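Long-range contacts in uncharacterized oxidoreductase yvaA (Bacillus subtilis subsp. subtilis, PDB 3GDO), which catalyses the reversible NADPH-dependent reduction of scyllo-inosose to scyllo-inositol and cannot use NADH in place of NADPH: residues P193-A198 with K343-L348; I146-V151 with Q240-D245; A100-G105 with E325-I330. All coordinates share one frame; numbering follows the deposited sequence.

Interaction 1: P193-A198 with K343-L348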
# COMPACT_ATOMS: atom_id res chain seq x y z
N PRO B 193 6.91 16.52 5.92
CA PRO B 193 6.67 16.43 4.49
C PRO B 193 6.21 17.78 3.93
O PRO B 193 5.95 18.71 4.68
CB PRO B 193 5.52 15.42 4.39
CG PRO B 193 4.73 15.64 5.65
CD PRO B 193 5.78 15.97 6.71
N LYS B 194 6.07 17.90 2.63
CA LYS B 194 5.54 19.16 2.13
C LYS B 194 4.05 19.14 1.90
O LYS B 194 3.45 20.20 1.72
CB LYS B 194 6.30 19.67 0.93
CG LYS B 194 6.58 18.70 -0.17
CD LYS B 194 7.58 19.40 -1.10
CE LYS B 194 8.12 18.49 -2.20
NZ LYS B 194 7.12 18.32 -3.29
N ALA B 195 3.43 17.95 1.94
CA ALA B 195 2.00 17.87 1.76
C ALA B 195 1.48 16.55 2.29
O ALA B 195 2.28 15.61 2.52
CB ALA B 195 1.62 18.09 0.30
N VAL B 196 0.17 16.50 2.53
CA VAL B 196 -0.48 15.28 3.03
C VAL B 196 -1.71 15.09 2.16
O VAL B 196 -2.47 16.05 1.94
CB VAL B 196 -0.92 15.43 4.51
CG1 VAL B 196 -1.73 14.21 5.02
CG2 VAL B 196 0.27 15.70 5.42
N THR B 197 -1.91 13.88 1.66
CA THR B 197 -3.14 13.54 0.93
C THR B 197 -3.75 12.34 1.67
O THR B 197 -3.05 11.36 1.97
CB THR B 197 -2.84 13.26 -0.55
OG1 THR B 197 -2.14 14.38 -1.13
CG2 THR B 197 -4.15 12.99 -1.38
N ALA B 198 -5.04 12.38 2.00
CA ALA B 198 -5.54 11.32 2.88
C ALA B 198 -7.00 10.98 2.65
O ALA B 198 -7.79 11.82 2.22
CB ALA B 198 -5.32 11.71 4.36
N LYS B 343 -11.30 16.66 0.18
CA LYS B 343 -10.97 15.87 -0.99
C LYS B 343 -9.88 16.48 -1.81
O LYS B 343 -9.98 16.50 -3.03
CB LYS B 343 -12.17 15.74 -1.91
CG LYS B 343 -13.42 15.16 -1.31
CD LYS B 343 -13.25 13.70 -1.14
CE LYS B 343 -14.58 13.02 -0.80
NZ LYS B 343 -14.22 11.66 -0.27
N ARG B 344 -8.82 16.95 -1.17
CA ARG B 344 -7.71 17.52 -1.92
C ARG B 344 -6.44 17.36 -1.13
O ARG B 344 -6.47 17.07 0.07
CB ARG B 344 -7.96 19.03 -2.23
CG ARG B 344 -8.03 19.98 -0.99
CD ARG B 344 -8.23 21.50 -1.37
NE ARG B 344 -8.14 22.36 -0.18
CZ ARG B 344 -6.98 22.82 0.33
NH1 ARG B 344 -5.80 22.54 -0.24
NH2 ARG B 344 -7.00 23.56 1.42
N THR B 345 -5.32 17.59 -1.78
CA THR B 345 -4.04 17.57 -1.08
C THR B 345 -3.91 18.83 -0.21
O THR B 345 -4.27 19.93 -0.64
CB THR B 345 -2.93 17.43 -2.09
OG1 THR B 345 -3.08 16.14 -2.71
CG2 THR B 345 -1.57 17.54 -1.44
N ILE B 346 -3.50 18.65 1.05
CA ILE B 346 -3.26 19.78 1.96
C ILE B 346 -1.77 20.01 2.05
O ILE B 346 -1.03 19.15 2.56
CB ILE B 346 -3.85 19.54 3.37
CG1 ILE B 346 -5.35 19.31 3.30
CG2 ILE B 346 -3.60 20.75 4.35
CD1 ILE B 346 -6.10 20.34 2.52
N MET B 347 -1.32 21.16 1.54
CA MET B 347 0.09 21.53 1.61
C MET B 347 0.44 22.15 2.97
O MET B 347 -0.42 22.71 3.62
CB MET B 347 0.45 22.46 0.43
CG MET B 347 1.71 22.00 -0.31
SD MET B 347 1.58 22.07 -2.12
CE MET B 347 3.11 21.21 -2.56
N LEU B 348 1.70 22.03 3.40
CA LEU B 348 2.13 22.48 4.74
C LEU B 348 3.33 23.41 4.73
O LEU B 348 4.39 23.04 4.20
CB LEU B 348 2.53 21.29 5.61
CG LEU B 348 1.63 20.08 5.81
CD1 LEU B 348 2.34 19.13 6.74
CD2 LEU B 348 0.28 20.50 6.36
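Ala195 and Val196 face Met347 and Ile346 in a short antiparallel ladder, and three backbone hydrogen bonds join the two strands. Val196 and Ile346 form the hydrogen-bonded pair: Val196 N donates to Ile346 O at 2.9 Å, and Ile346 N returns a bond to Val196 O. Farther along, Leu348 N donates to Lys194 O at 3.0 Å. Ala195 and Met347 make the non-hydrogen-bonded pair between these links, their CA atoms 4.1 Å apart.

The side-chain polar contact is made by two threonines. Thr197 OG1 and Thr345 OG1 lie a short 2.5 Å apart in a hydrogen bond whose direction is open. Each hydroxyl sits anti to its own carbonyl carbon (chi1 -65° in Thr345), and the two side chains cross obliquely. An alanine at Thr345 would probably leave Thr197 OG1 without this mate and open a gap beside Ala195 CB, since Thr345 CG2 lies only 3.7 Å from it.

Apolar contacts divide between the sheet's faces. On the face of Ala195 and Met347, Ala195 CB meets Met347 CG at 4.0 Å. Towards the other face, that of Val196 and Ile346, Leu348 CD1 packs against Val196 CG2 at 4.2 Å and lies near Pro193 CG. Helix 323-342 covers this second side, its Ile332 touching both Pro193 and Leu348. Thr197 packs on Thr197 of the second subunit, and Thr345 on Lys343 of that subunit, which places the threonine pair at the dimer contact.

This is the antiparallel pairing of a short edge strand: strand 346-347, following helix 323-342, is outermost within the chain in the mixed sheet of the C-terminal alpha/beta domain of a Gfo/Idh/MocA oxidoreductase.

Interaction 2: I146-V151 with Q240-D245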
# COMPACT_ATOMS: atom_id res chain seq x y z
N ILE B 146 16.20 6.33 0.46
CA ILE B 146 14.91 5.67 0.51
C ILE B 146 13.97 6.47 -0.39
O ILE B 146 13.94 7.70 -0.31
CB ILE B 146 14.39 5.58 1.96
CG1 ILE B 146 15.22 4.52 2.70
CG2 ILE B 146 12.90 5.24 1.98
CD1 ILE B 146 15.11 4.60 4.26
N ASN B 147 13.26 5.76 -1.29
CA ASN B 147 12.36 6.46 -2.20
C ASN B 147 10.88 6.18 -1.89
O ASN B 147 10.01 6.95 -2.26
CB ASN B 147 12.70 6.13 -3.67
CG ASN B 147 12.53 4.65 -4.01
OD1 ASN B 147 11.40 4.13 -4.03
ND2 ASN B 147 13.64 3.98 -4.28
N THR B 148 10.62 5.06 -1.22
CA THR B 148 9.25 4.66 -0.89
C THR B 148 9.26 4.03 0.50
O THR B 148 10.09 3.12 0.80
CB THR B 148 8.69 3.62 -1.92
OG1 THR B 148 8.78 4.15 -3.23
CG2 THR B 148 7.23 3.31 -1.67
N TYR B 149 8.30 4.44 1.32
CA TYR B 149 8.26 4.02 2.74
C TYR B 149 6.81 3.77 3.10
O TYR B 149 6.00 4.71 3.24
CB TYR B 149 8.87 5.14 3.64
CG TYR B 149 8.88 4.81 5.13
CD1 TYR B 149 9.90 4.03 5.69
CD2 TYR B 149 7.89 5.31 5.98
CE1 TYR B 149 9.91 3.73 7.07
CE2 TYR B 149 7.90 5.05 7.35
CZ TYR B 149 8.89 4.25 7.89
OH TYR B 149 8.86 3.98 9.23
N GLN B 150 6.45 2.50 3.17
CA GLN B 150 5.01 2.12 3.24
C GLN B 150 4.80 1.31 4.47
O GLN B 150 5.48 0.29 4.68
CB GLN B 150 4.59 1.27 2.03
CG GLN B 150 4.55 2.05 0.74
CD GLN B 150 4.21 1.17 -0.48
OE1 GLN B 150 4.39 -0.06 -0.45
NE2 GLN B 150 3.75 1.81 -1.56
N VAL B 151 3.89 1.78 5.31
CA VAL B 151 3.69 1.14 6.63
C VAL B 151 2.22 0.83 6.77
O VAL B 151 1.35 1.71 6.50
CB VAL B 151 4.18 2.06 7.82
CG1 VAL B 151 4.13 1.31 9.11
CG2 VAL B 151 5.60 2.55 7.54
N GLN B 240 7.34 -1.89 4.24
CA GLN B 240 7.95 -2.10 2.95
C GLN B 240 8.70 -0.84 2.62
O GLN B 240 8.09 0.26 2.38
CB GLN B 240 6.90 -2.40 1.86
CG GLN B 240 6.02 -3.62 2.15
CD GLN B 240 4.82 -3.77 1.19
OE1 GLN B 240 4.97 -4.05 0.01
NE2 GLN B 240 3.62 -3.60 1.74
N ILE B 241 10.02 -0.97 2.58
CA ILE B 241 10.88 0.19 2.37
C ILE B 241 11.84 -0.01 1.21
O ILE B 241 12.63 -0.97 1.24
CB ILE B 241 11.70 0.50 3.65
CG1 ILE B 241 10.82 0.53 4.90
CG2 ILE B 241 12.45 1.84 3.47
CD1 ILE B 241 11.63 0.63 6.22
N HIS B 242 11.81 0.89 0.24
CA HIS B 242 12.62 0.78 -0.99
C HIS B 242 13.56 1.95 -1.13
O HIS B 242 13.12 3.12 -1.13
CB HIS B 242 11.73 0.68 -2.24
CG HIS B 242 10.62 -0.31 -2.10
ND1 HIS B 242 10.86 -1.63 -1.79
CD2 HIS B 242 9.27 -0.18 -2.22
CE1 HIS B 242 9.70 -2.27 -1.68
NE2 HIS B 242 8.72 -1.41 -1.92
N GLY B 243 14.85 1.64 -1.26
CA GLY B 243 15.90 2.65 -1.52
C GLY B 243 16.63 2.42 -2.84
O GLY B 243 16.23 1.56 -3.64
N LYS B 244 17.73 3.15 -3.09
CA LYS B 244 18.41 3.01 -4.41
C LYS B 244 18.85 1.60 -4.78
O LYS B 244 18.78 1.23 -5.94
CB LYS B 244 19.54 4.05 -4.65
CG LYS B 244 20.78 3.98 -3.74
CD LYS B 244 22.00 4.48 -4.54
CE LYS B 244 23.10 5.14 -3.69
NZ LYS B 244 23.48 4.35 -2.49
N ASP B 245 19.19 0.78 -3.77
CA ASP B 245 19.94 -0.48 -3.91
C ASP B 245 19.32 -1.65 -3.20
O ASP B 245 19.71 -2.80 -3.41
CB ASP B 245 21.30 -0.31 -3.21
CG ASP B 245 22.36 0.18 -4.14
OD1 ASP B 245 23.56 0.12 -3.76
OD2 ASP B 245 21.98 0.60 -5.27
O HOH W 1 5.99 -1.39 -2.48
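The carbonyl oxygen of His242 is gripped by two successive amides, Asn147 N at 2.6 Å and Thr148 N at 3.2 Å, both in the carbonyl plane. Two residues facing one define a classic beta bulge. Beyond it regular antiparallel pairing resumes: His242 N donates to Thr148 O with an N-H...O angle of 172°, and Gln150 and Gln240 exchange two backbone bonds.

With chi1 at 63°, Asn147 CG lies between its backbone N and carbonyl carbon, which puts it 3.3 Å from His242 O, beside the bulge. Asn147 OD1 takes the Thr148 OG1 hydrogen at 2.7 Å. Asn147 ND2 is bonded to Ile231 O of the second subunit. Thr148 CB meets the edge of the His242 ring at CD2, 3.9 Å away. A water in the plane of that ring joins His242 NE2, at 2.8 Å, to Gln150 OE1, to which it donates; His242 ND1 bonds Ser247 OG.

The opposite face is apolar. Ile241 CD1 approaches Tyr149 CE1 at 3.6 Å, the two side chains side by side, while Ile241 CG2 meets Ile146 CG2 at 3.7 Å; helix 129-139 packs over this face.

With partners on both ring nitrogens, His242 is likely to be fixed in rotation, on a polar face that meets the second subunit.

Interaction 3: A100-G105 with E325-I330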
# COMPACT_ATOMS: atom_id res chain seq x y z
N ALA B 100 -6.07 16.66 20.80
CA ALA B 100 -6.85 16.62 19.56
C ALA B 100 -6.38 17.63 18.49
O ALA B 100 -6.48 17.37 17.29
CB ALA B 100 -8.35 16.78 19.85
N THR B 101 -5.90 18.81 18.93
CA THR B 101 -5.51 19.85 17.97
C THR B 101 -4.08 20.29 18.22
O THR B 101 -3.57 20.20 19.36
CB THR B 101 -6.45 21.12 17.97
OG1 THR B 101 -6.39 21.76 19.25
CG2 THR B 101 -7.92 20.78 17.65
N ALA B 102 -3.45 20.78 17.16
CA ALA B 102 -2.09 21.28 17.25
C ALA B 102 -2.00 22.54 18.15
O ALA B 102 -1.03 22.70 18.89
CB ALA B 102 -1.56 21.58 15.84
N GLU B 103 -3.03 23.38 18.07
CA GLU B 103 -3.20 24.63 18.85
C GLU B 103 -3.21 24.36 20.37
O GLU B 103 -2.58 25.09 21.15
CB GLU B 103 -4.53 25.32 18.42
CG GLU B 103 -4.55 26.86 18.43
CD GLU B 103 -5.74 27.48 17.61
OE1 GLU B 103 -6.39 28.45 18.07
OE2 GLU B 103 -6.02 27.00 16.48
N GLU B 104 -3.90 23.31 20.78
CA GLU B 104 -3.88 22.89 22.18
C GLU B 104 -2.49 22.45 22.59
O GLU B 104 -2.01 22.81 23.67
CB GLU B 104 -4.86 21.76 22.44
CG GLU B 104 -6.29 22.11 22.15
CD GLU B 104 -7.18 20.88 22.17
OE1 GLU B 104 -7.09 20.04 21.25
OE2 GLU B 104 -7.98 20.76 23.10
N GLY B 105 -1.84 21.67 21.74
CA GLY B 105 -0.47 21.26 21.97
C GLY B 105 0.54 22.41 22.08
O GLY B 105 1.45 22.36 22.94
N GLU B 325 7.88 17.71 18.55
CA GLU B 325 7.70 16.49 17.78
C GLU B 325 6.28 15.92 18.00
O GLU B 325 5.60 15.58 17.04
CB GLU B 325 8.78 15.47 18.12
CG GLU B 325 10.18 15.90 17.66
CD GLU B 325 11.24 15.11 18.40
OE1 GLU B 325 10.87 14.32 19.32
OE2 GLU B 325 12.43 15.24 18.08
N GLY B 326 5.81 15.93 19.26
CA GLY B 326 4.43 15.57 19.59
C GLY B 326 3.43 16.41 18.82
O GLY B 326 2.49 15.88 18.20
N ILE B 327 3.61 17.73 18.83
CA ILE B 327 2.69 18.61 18.12
C ILE B 327 2.74 18.31 16.60
O ILE B 327 1.72 18.41 15.91
CB ILE B 327 3.05 20.12 18.36
CG1 ILE B 327 2.68 20.56 19.79
CG2 ILE B 327 2.39 21.02 17.35
CD1 ILE B 327 3.40 21.90 20.21
N ASN B 328 3.92 17.97 16.09
CA ASN B 328 4.01 17.74 14.64
C ASN B 328 3.13 16.57 14.15
O ASN B 328 2.58 16.62 13.05
CB ASN B 328 5.46 17.59 14.16
CG ASN B 328 6.13 18.94 13.97
OD1 ASN B 328 5.47 19.94 13.78
ND2 ASN B 328 7.45 18.96 14.09
N VAL B 329 3.01 15.56 15.00
CA VAL B 329 2.13 14.38 14.76
C VAL B 329 0.70 14.82 14.63
O VAL B 329 -0.01 14.41 13.69
CB VAL B 329 2.24 13.37 15.90
CG1 VAL B 329 1.28 12.16 15.68
CG2 VAL B 329 3.65 12.90 15.99
N ILE B 330 0.28 15.66 15.56
CA ILE B 330 -1.07 16.21 15.54
C ILE B 330 -1.30 17.05 14.31
O ILE B 330 -2.35 17.00 13.73
CB ILE B 330 -1.40 17.02 16.83
CG1 ILE B 330 -1.17 16.16 18.08
CG2 ILE B 330 -2.82 17.52 16.79
CD1 ILE B 330 -1.74 14.68 17.99
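Ala100 O lies 3.7 Å from Ile330 CG2, where the start of helix 102-115 in the Rossmann-fold domain, closed by a capping box, meets helix 323-342 of the C-terminal domain. The same oxygen is hydrogen-bonded by Tyr176 OH.

Thr101 is the N-cap. Its OG1 donates to Glu104 OE1 at 2.7 Å, on the anti side, 32° out of the carboxylate plane, and accepts a weak bond from Glu104 N. A further weak bond runs from Thr101 N to the same carboxylate oxygen, Glu104 OE1. The Thr101 side chain points away from helix 323-342, which meets the backbone here: Ile330 CG2 is 3.4 Å from Thr101 C.

At Ala102 the same methyl group comes within 3.3 Å of the amide N, which itself bonds Glu334 OE2. Ala102 CB touches both isoleucines loosely, 4.3 Å from Ile327 CG2 and 4.4 Å from Ile330 CG2.

One turn on, Gly105, which has no side chain, lets Ile327 come up against its backbone, Ile327 CG1 lying 3.6 Å from Gly105 C. With chi2 at 163°, Ile327 CD1 reaches forward to rest 3.4 Å from Gly105 O.

From the N terminus, the chain first passes 100-105, at the start of helix 102-115 in the Rossmann-fold domain, and interaction 3 closes the longest loop when 325-330 returns to it. Nested inside is interaction 2, where 240-245 pairs with 146-151 in the mixed sheet. Interaction 1 begins at 193-198, within both loops, and closes at 343-348, beyond both, so it crosses each. Interactions 1 and 2 share that sheet, their centres about 20 Å apart, and both touch the second subunit. Helix 323-342 leads directly into strand 346-347, so one continuous segment links the domain contact of interaction 3 to the sheet edge of interaction 1.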